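Local coordinates for protein probable transcriptional regulator, AsnC family (Thermus thermophilus, PDB 2DJW) that is a stand-alone RAM-domain protein of the Lrp/AsnC family that probably binds small effector molecules and assembles into oligomers, at the interface of chains A and B. Numbering follows the deposited sequence. Chains: chain A/B, probable transcriptional regulator, AsnC family.

Contact 1: the interface of chains A and B. Residues chain A 3, 74, 76-78; chain B 31-33.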
loop_
_atom_site.group_PDB
_atom_site.type_symbol
_atom_site.label_atom_id
_atom_site.label_comp_id
_atom_site.label_asym_id
_atom_site.label_seq_id
_atom_site.Cartn_x
_atom_site.Cartn_y
_atom_site.Cartn_z
ATOM N N THR A 3 -15.784 -14.132 -19.252
ATOM C CA THR A 3 -15.331 -14.604 -17.956
ATOM C C THR A 3 -14.822 -13.453 -17.060
ATOM O O THR A 3 -14.214 -12.488 -17.539
ATOM C CB THR A 3 -14.278 -15.705 -18.114
ATOM O OG1 THR A 3 -14.892 -16.832 -18.749
ATOM C CG2 THR A 3 -13.727 -16.154 -16.765
ATOM N N ALA A 74 -12.060 -10.817 -17.776
ATOM C CA ALA A 74 -11.256 -11.385 -18.870
ATOM C C ALA A 74 -11.742 -10.904 -20.226
ATOM O O ALA A 74 -12.876 -11.206 -20.643
ATOM C CB ALA A 74 -11.279 -12.908 -18.814
ATOM N N ARG A 76 -9.589 -11.295 -23.078
ATOM C CA ARG A 76 -8.980 -12.185 -24.052
ATOM C C ARG A 76 -8.534 -13.513 -23.448
ATOM O O ARG A 76 -7.806 -13.533 -22.460
ATOM C CB ARG A 76 -7.806 -11.487 -24.748
ATOM C CG ARG A 76 -7.367 -12.207 -25.987
ATOM C CD ARG A 76 -5.931 -11.897 -26.286
ATOM N NE ARG A 76 -5.286 -12.936 -27.095
ATOM C CZ ARG A 76 -4.254 -12.708 -27.898
ATOM N NH1 ARG A 76 -3.756 -11.481 -28.016
ATOM N NH2 ARG A 76 -3.716 -13.713 -28.575
ATOM N N ALA A 77 -8.988 -14.607 -24.058
ATOM C CA ALA A 77 -8.554 -15.962 -23.733
ATOM C C ALA A 77 -7.377 -16.394 -24.617
ATOM O O ALA A 77 -7.339 -16.066 -25.804
ATOM C CB ALA A 77 -9.701 -16.916 -23.901
ATOM N N TYR A 78 -6.407 -17.102 -24.032
ATOM C CA TYR A 78 -5.308 -17.707 -24.783
ATOM C C TYR A 78 -5.529 -19.220 -24.817
ATOM O O TYR A 78 -5.352 -19.877 -23.806
ATOM C CB TYR A 78 -3.944 -17.373 -24.166
ATOM C CG TYR A 78 -3.652 -15.892 -24.087
ATOM C CD1 TYR A 78 -2.981 -15.241 -25.121
ATOM C CD2 TYR A 78 -4.055 -15.134 -22.986
ATOM C CE1 TYR A 78 -2.737 -13.882 -25.070
ATOM C CE2 TYR A 78 -3.801 -13.772 -22.922
ATOM C CZ TYR A 78 -3.141 -13.148 -23.962
ATOM O OH TYR A 78 -2.877 -11.788 -23.909
ATOM N N VAL B 31 -6.558 -19.470 -19.258
ATOM C CA VAL B 31 -5.669 -18.355 -18.969
ATOM C C VAL B 31 -6.137 -17.143 -19.746
ATOM O O VAL B 31 -6.525 -17.255 -20.907
ATOM C CB VAL B 31 -4.160 -18.686 -19.167
ATOM C CG1 VAL B 31 -3.882 -19.230 -20.543
ATOM C CG2 VAL B 31 -3.270 -17.467 -18.825
ATOM N N TYR B 32 -6.140 -15.987 -19.094
ATOM C CA TYR B 32 -6.794 -14.819 -19.658
ATOM C C TYR B 32 -6.005 -13.569 -19.481
ATOM O O TYR B 32 -5.282 -13.417 -18.504
ATOM C CB TYR B 32 -8.151 -14.578 -18.989
ATOM C CG TYR B 32 -9.137 -15.698 -19.151
ATOM C CD1 TYR B 32 -9.945 -15.777 -20.280
ATOM C CD2 TYR B 32 -9.274 -16.670 -18.166
ATOM C CE1 TYR B 32 -10.858 -16.799 -20.430
ATOM C CE2 TYR B 32 -10.179 -17.706 -18.307
ATOM C CZ TYR B 32 -10.968 -17.761 -19.441
ATOM O OH TYR B 32 -11.869 -18.783 -19.593
ATOM N N SER B 33 -6.167 -12.676 -20.451
ATOM C CA SER B 33 -5.920 -11.264 -20.280
ATOM C C SER B 33 -7.097 -10.667 -19.529
ATOM O O SER B 33 -8.258 -10.836 -19.948
ATOM C CB SER B 33 -5.793 -10.591 -21.646
ATOM O OG SER B 33 -4.431 -10.459 -21.970
HETATM O O HOH W 1 -7.534 -20.291 -21.907
#
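The phenol ring of B:Tyr32 lies against strand 66-77 of chain A. The methyl of A:Ala74 sits on one side of the ring, beyond its CG-CD1 rim, with CB 3.5 Å from B:Tyr32 CD1. A:Thr3 approaches from the same side nearer the hydroxyl end, and the two side chains cross at about a right angle. From the other side, outside the rim, A:Ala77 CB reaches B:Tyr32 CE1 at 3.7 Å. The small A:Ala74 and A:Ala77 probably leave room for the ring. A second flat pair is within chain A. A:Tyr78 CE1 lies over the centre of the A:Arg76 guanidinium.

The backbones pair through antiparallel beta bridges between strand 66-77 of chain A and strand 30-34 of chain B. The amide B:Ser33 N donates to the carbonyl A:Arg76 O at 2.7 Å. A:Tyr78 N donates to B:Val31 O at 3.1 Å. The return bond from A:Arg76 N to B:Ser33 O is weak. The chain A sheet is thereby extended into the partner.

A:Tyr78 has CG beside its backbone N (chi1 -59°), which carries the ring over toward B:Ser33. Its hydroxyl OH meets B:Ser33 OG at 2.8 Å in a hydrogen bond of undecided direction. Water 1 links the chains further on, 2.9 Å from both A:Tyr78 O and B:Val31 N.

Contact 2: the interface of chains A and B. Residues chain A 5, 32, 41, 43, 72; chain B 5, 32, 34, 41, 43.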
loop_
_atom_site.group_PDB
_atom_site.type_symbol
_atom_site.label_atom_id
_atom_site.label_comp_id
_atom_site.label_asym_id
_atom_site.label_seq_id
_atom_site.Cartn_x
_atom_site.Cartn_y
_atom_site.Cartn_z
ATOM N N PHE A 5 -13.268 -12.926 -12.774
ATOM C CA PHE A 5 -12.827 -13.526 -11.520
ATOM C C PHE A 5 -13.216 -12.511 -10.477
ATOM O O PHE A 5 -12.692 -11.398 -10.490
ATOM C CB PHE A 5 -11.297 -13.762 -11.515
ATOM C CG PHE A 5 -10.833 -14.716 -12.594
ATOM C CD1 PHE A 5 -10.714 -16.075 -12.334
ATOM C CD2 PHE A 5 -10.570 -14.258 -13.893
ATOM C CE1 PHE A 5 -10.324 -16.961 -13.343
ATOM C CE2 PHE A 5 -10.178 -15.142 -14.898
ATOM C CZ PHE A 5 -10.045 -16.489 -14.630
ATOM N N TYR A 32 -14.845 -20.515 -4.404
ATOM C CA TYR A 32 -13.926 -21.184 -3.521
ATOM C C TYR A 32 -13.516 -20.301 -2.388
ATOM O O TYR A 32 -13.473 -19.081 -2.518
ATOM C CB TYR A 32 -12.637 -21.581 -4.256
ATOM C CG TYR A 32 -12.823 -22.493 -5.423
ATOM C CD1 TYR A 32 -12.858 -23.868 -5.254
ATOM C CD2 TYR A 32 -12.952 -21.979 -6.706
ATOM C CE1 TYR A 32 -13.040 -24.719 -6.342
ATOM C CE2 TYR A 32 -13.135 -22.809 -7.799
ATOM C CZ TYR A 32 -13.173 -24.179 -7.609
ATOM O OH TYR A 32 -13.350 -25.003 -8.694
ATOM N N VAL A 41 -13.173 -16.486 -3.949
ATOM C CA VAL A 41 -13.066 -16.097 -5.360
ATOM C C VAL A 41 -14.226 -16.737 -6.082
ATOM O O VAL A 41 -14.404 -17.957 -5.974
ATOM C CB VAL A 41 -11.740 -16.603 -6.048
ATOM C CG1 VAL A 41 -11.711 -16.228 -7.538
ATOM C CG2 VAL A 41 -10.516 -16.040 -5.361
ATOM N N LEU A 43 -15.519 -17.649 -9.839
ATOM C CA LEU A 43 -15.398 -17.749 -11.284
ATOM C C LEU A 43 -16.798 -17.656 -11.907
ATOM O O LEU A 43 -17.611 -18.585 -11.783
ATOM C CB LEU A 43 -14.716 -19.060 -11.679
ATOM C CG LEU A 43 -14.587 -19.380 -13.169
ATOM C CD1 LEU A 43 -13.696 -18.351 -13.860
ATOM C CD2 LEU A 43 -14.030 -20.792 -13.380
ATOM N N LEU A 72 -11.916 -9.036 -11.688
ATOM C CA LEU A 72 -10.905 -9.156 -12.737
ATOM C C LEU A 72 -11.617 -9.675 -13.971
ATOM O O LEU A 72 -11.875 -10.868 -14.063
ATOM C CB LEU A 72 -9.799 -10.130 -12.310
ATOM C CG LEU A 72 -8.669 -9.726 -11.336
ATOM C CD1 LEU A 72 -8.935 -8.576 -10.395
ATOM C CD2 LEU A 72 -8.128 -10.906 -10.560
ATOM N N PHE B 5 -5.737 -20.011 -8.534
ATOM C CA PHE B 5 -5.818 -18.842 -9.409
ATOM C C PHE B 5 -4.437 -18.210 -9.341
ATOM O O PHE B 5 -4.032 -17.753 -8.268
ATOM C CB PHE B 5 -6.905 -17.851 -8.922
ATOM C CG PHE B 5 -8.294 -18.445 -8.918
ATOM C CD1 PHE B 5 -9.137 -18.280 -10.012
ATOM C CD2 PHE B 5 -8.735 -19.231 -7.837
ATOM C CE1 PHE B 5 -10.409 -18.863 -10.021
ATOM C CE2 PHE B 5 -10.003 -19.824 -7.848
ATOM C CZ PHE B 5 -10.849 -19.632 -8.929
ATOM N N TYR B 32 -6.140 -15.987 -19.094
ATOM C CA TYR B 32 -6.794 -14.819 -19.658
ATOM C C TYR B 32 -6.005 -13.569 -19.481
ATOM O O TYR B 32 -5.282 -13.417 -18.504
ATOM C CB TYR B 32 -8.151 -14.578 -18.989
ATOM C CG TYR B 32 -9.137 -15.698 -19.151
ATOM C CD1 TYR B 32 -9.945 -15.777 -20.280
ATOM C CD2 TYR B 32 -9.274 -16.670 -18.166
ATOM C CE1 TYR B 32 -10.858 -16.799 -20.430
ATOM C CE2 TYR B 32 -10.179 -17.706 -18.307
ATOM C CZ TYR B 32 -10.968 -17.761 -19.441
ATOM O OH TYR B 32 -11.869 -18.783 -19.593
ATOM N N VAL B 34 -6.787 -9.962 -18.438
ATOM C CA VAL B 34 -7.797 -9.384 -17.544
ATOM C C VAL B 34 -7.569 -7.903 -17.224
ATOM O O VAL B 34 -6.435 -7.392 -17.291
ATOM C CB VAL B 34 -7.876 -10.147 -16.173
ATOM C CG1 VAL B 34 -8.373 -11.566 -16.362
ATOM C CG2 VAL B 34 -6.519 -10.124 -15.448
ATOM N N VAL B 41 -4.353 -13.876 -15.691
ATOM C CA VAL B 41 -4.751 -14.818 -14.653
ATOM C C VAL B 41 -4.730 -16.204 -15.275
ATOM O O VAL B 41 -5.301 -16.391 -16.352
ATOM C CB VAL B 41 -6.198 -14.546 -14.115
ATOM C CG1 VAL B 41 -6.554 -15.534 -13.010
ATOM C CG2 VAL B 41 -6.335 -13.119 -13.591
ATOM N N LEU B 43 -6.183 -19.981 -14.556
ATOM C CA LEU B 43 -6.929 -21.005 -13.829
ATOM C C LEU B 43 -6.227 -22.361 -13.996
ATOM O O LEU B 43 -6.211 -22.930 -15.095
ATOM C CB LEU B 43 -8.379 -21.074 -14.315
ATOM C CG LEU B 43 -9.354 -22.076 -13.670
ATOM C CD1 LEU B 43 -9.502 -21.830 -12.180
ATOM C CD2 LEU B 43 -10.742 -22.039 -14.334
#
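A:Phe5 and B:Phe5 meet edge to edge near the two-fold axis. Each ring has CE1 of the other in its plane, and the two CD1 atoms of A:Phe5 and B:Phe5 are 3.6 Å apart. A second edge contact is made by the tyrosines of strands 30-34. B:Tyr32 CD2 lies in the plane of the A:Phe5 ring, 3.6 Å from A:Phe5 CZ, and A:Tyr32 does the same to B:Phe5.

The faces are used by valines in CH-pi contacts. B:Val41 CG1 stands over the centre of the A:Phe5 ring, 3.9 Å from its centroid. Its twin A:Val41 CG1 covers B:Phe5 in the same way. In both valines CG1 points away from the backbone N (chi1 177° in A:Val41), which aims this methyl at the partner's ring.

Aliphatic contacts complete the patch. A:Leu43 CD2 meets B:Leu43 CD2 at 3.6 Å, the side chains crossing at about a right angle. A:Leu72 CD2 and B:Val41 CG2 touch more loosely at 4.2 Å. B:Val34 adds its CG1 beside the backbone of A:Leu72.

Replacing A:Phe5 by an alanine would probably open a gap beneath B:Val41 CG1 and beside B:Tyr32, and leave the edge of B:Phe5 without its mate. The patch is an apolar core between the sheets of the two RAM domains, and it probably helps hold the two chains together as a dimer.

Contact 3: the interface of chains A and B. Residues chain A 16, 19-20, 23, 40; chain B 76, 78-79.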
loop_
_atom_site.group_PDB
_atom_site.type_symbol
_atom_site.label_atom_id
_atom_site.label_comp_id
_atom_site.label_asym_id
_atom_site.label_seq_id
_atom_site.Cartn_x
_atom_site.Cartn_y
_atom_site.Cartn_z
ATOM N N GLN A 16 -18.357 -18.873 5.088
ATOM C CA GLN A 16 -19.121 -20.016 4.569
ATOM C C GLN A 16 -20.508 -19.627 4.090
ATOM O O GLN A 16 -20.917 -19.980 2.990
ATOM C CB GLN A 16 -19.190 -21.134 5.601
ATOM C CG GLN A 16 -17.875 -21.813 5.807
ATOM C CD GLN A 16 -17.896 -22.818 6.926
ATOM O OE1 GLN A 16 -17.991 -24.017 6.681
ATOM N NE2 GLN A 16 -17.740 -22.343 8.160
ATOM N N GLY A 19 -19.921 -17.871 0.908
ATOM C CA GLY A 19 -19.499 -18.882 -0.029
ATOM C C GLY A 19 -20.695 -19.564 -0.638
ATOM O O GLY A 19 -20.853 -19.572 -1.850
ATOM N N GLU A 20 -21.558 -20.114 0.220
ATOM C CA GLU A 20 -22.739 -20.888 -0.192
ATOM C C GLU A 20 -23.798 -20.090 -0.933
ATOM O O GLU A 20 -24.376 -20.590 -1.895
ATOM C CB GLU A 20 -23.365 -21.567 1.032
ATOM C CG GLU A 20 -22.421 -22.554 1.683
ATOM C CD GLU A 20 -22.971 -23.124 2.958
ATOM O OE1 GLU A 20 -23.792 -22.455 3.621
ATOM O OE2 GLU A 20 -22.574 -24.247 3.299
ATOM N N ALA A 23 -22.459 -19.265 -4.490
ATOM C CA ALA A 23 -22.651 -20.477 -5.272
ATOM C C ALA A 23 -24.068 -20.615 -5.856
ATOM O O ALA A 23 -24.258 -21.350 -6.821
ATOM C CB ALA A 23 -22.300 -21.699 -4.435
ATOM N N LEU A 40 -12.692 -15.412 -0.547
ATOM C CA LEU A 40 -13.495 -16.093 -1.561
ATOM C C LEU A 40 -13.171 -15.584 -2.969
ATOM O O LEU A 40 -12.947 -14.396 -3.155
ATOM C CB LEU A 40 -15.014 -15.918 -1.274
ATOM C CG LEU A 40 -15.634 -16.475 0.025
ATOM C CD1 LEU A 40 -17.017 -15.835 0.317
ATOM C CD2 LEU A 40 -15.753 -18.008 0.000
ATOM N N ARG B 76 -11.295 -24.968 -0.248
ATOM C CA ARG B 76 -12.662 -25.442 -0.214
ATOM C C ARG B 76 -13.553 -24.888 -1.317
ATOM O O ARG B 76 -13.617 -23.675 -1.522
ATOM C CB ARG B 76 -13.290 -25.148 1.145
ATOM C CG ARG B 76 -14.699 -25.668 1.224
ATOM C CD ARG B 76 -15.394 -25.138 2.416
ATOM N NE ARG B 76 -16.827 -25.389 2.343
ATOM C CZ ARG B 76 -17.645 -25.251 3.376
ATOM N NH1 ARG B 76 -17.157 -24.872 4.551
ATOM N NH2 ARG B 76 -18.945 -25.479 3.219
ATOM N N TYR B 78 -17.548 -24.455 -2.855
ATOM C CA TYR B 78 -18.941 -24.353 -2.428
ATOM C C TYR B 78 -19.828 -24.735 -3.618
ATOM O O TYR B 78 -19.996 -23.936 -4.524
ATOM C CB TYR B 78 -19.280 -22.944 -1.914
ATOM C CG TYR B 78 -18.426 -22.495 -0.750
ATOM C CD1 TYR B 78 -18.826 -22.737 0.564
ATOM C CD2 TYR B 78 -17.208 -21.844 -0.955
ATOM C CE1 TYR B 78 -18.036 -22.357 1.636
ATOM C CE2 TYR B 78 -16.418 -21.450 0.116
ATOM C CZ TYR B 78 -16.838 -21.711 1.413
ATOM O OH TYR B 78 -16.069 -21.324 2.492
ATOM N N PRO B 79 -20.385 -25.965 -3.624
ATOM C CA PRO B 79 -21.185 -26.427 -4.765
ATOM C C PRO B 79 -22.608 -25.854 -4.807
ATOM O O PRO B 79 -22.971 -25.010 -3.968
ATOM C CB PRO B 79 -21.253 -27.938 -4.542
ATOM C CG PRO B 79 -21.260 -28.071 -3.051
ATOM C CD PRO B 79 -20.292 -27.003 -2.573
#
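The aromatic ring of B:Tyr78 lies flat on helix 15-22 of chain A, a helix of the alpha/beta RAM fold of the Lrp/AsnC family. A:Gly19 CA stands over the centre of the ring, 3.7 Å from its centroid, in a CH-pi contact. With no side chain at A:Gly19, the ring can come close to the helix backbone.

A:Leu40 CD2 comes in beside A:Gly19, from the same side of the ring, past the CE2 rim, 3.5 Å from B:Tyr78 CE2. Its side chain crosses the tyrosine at about a right angle. Past the opposite rim, A:Glu20 CG lies 3.8 Å from B:Tyr78 CD1. The A:Glu20 carboxylate is turned nearly perpendicular to the ring (88°). A:Gln16 passes the hydroxyl end, with its CA and CG near B:Tyr78 OH.

B:Arg76 extends to the helix with CG pointing away from its backbone N (chi1 -178°). The ring of B:Tyr78 backs the guanidinium and helps to position it. B:Arg76 NH1 donates to the amide oxygen A:Gln16 OE1; the modelled 2.4 Å is very short and probably imprecise. The oxygen lies near the guanidinium plane, but the amide plane is turned 78° from it. B:Arg76 NH2 also faces A:Glu20 OE2 in a long salt bridge of 3.8 Å. Beyond the helix end, the methyl of A:Ala23 packs against the carbonyl oxygens of B:Tyr78 and B:Pro79.

Contact 1 and contact 2 are neighbours, their C-alpha centres about 9 Å apart, and they share B:Tyr32. Both also draw on strands 2-10 and 66-77 of chain A and 30-34 of chain B. Contact 3 lies about 15 Å from contact 2, sharing strand 40-46 of chain A with it, and about 23 Å from contact 1. Contacts 1 and 3 both use the end of strand 66-77 and the following residues, from opposite chains. By the two-fold symmetry, each chain's Arg76 and Tyr78 make both kinds of contact. The tails thus flank the apolar core. Such dimers could build the ten-copy assembly.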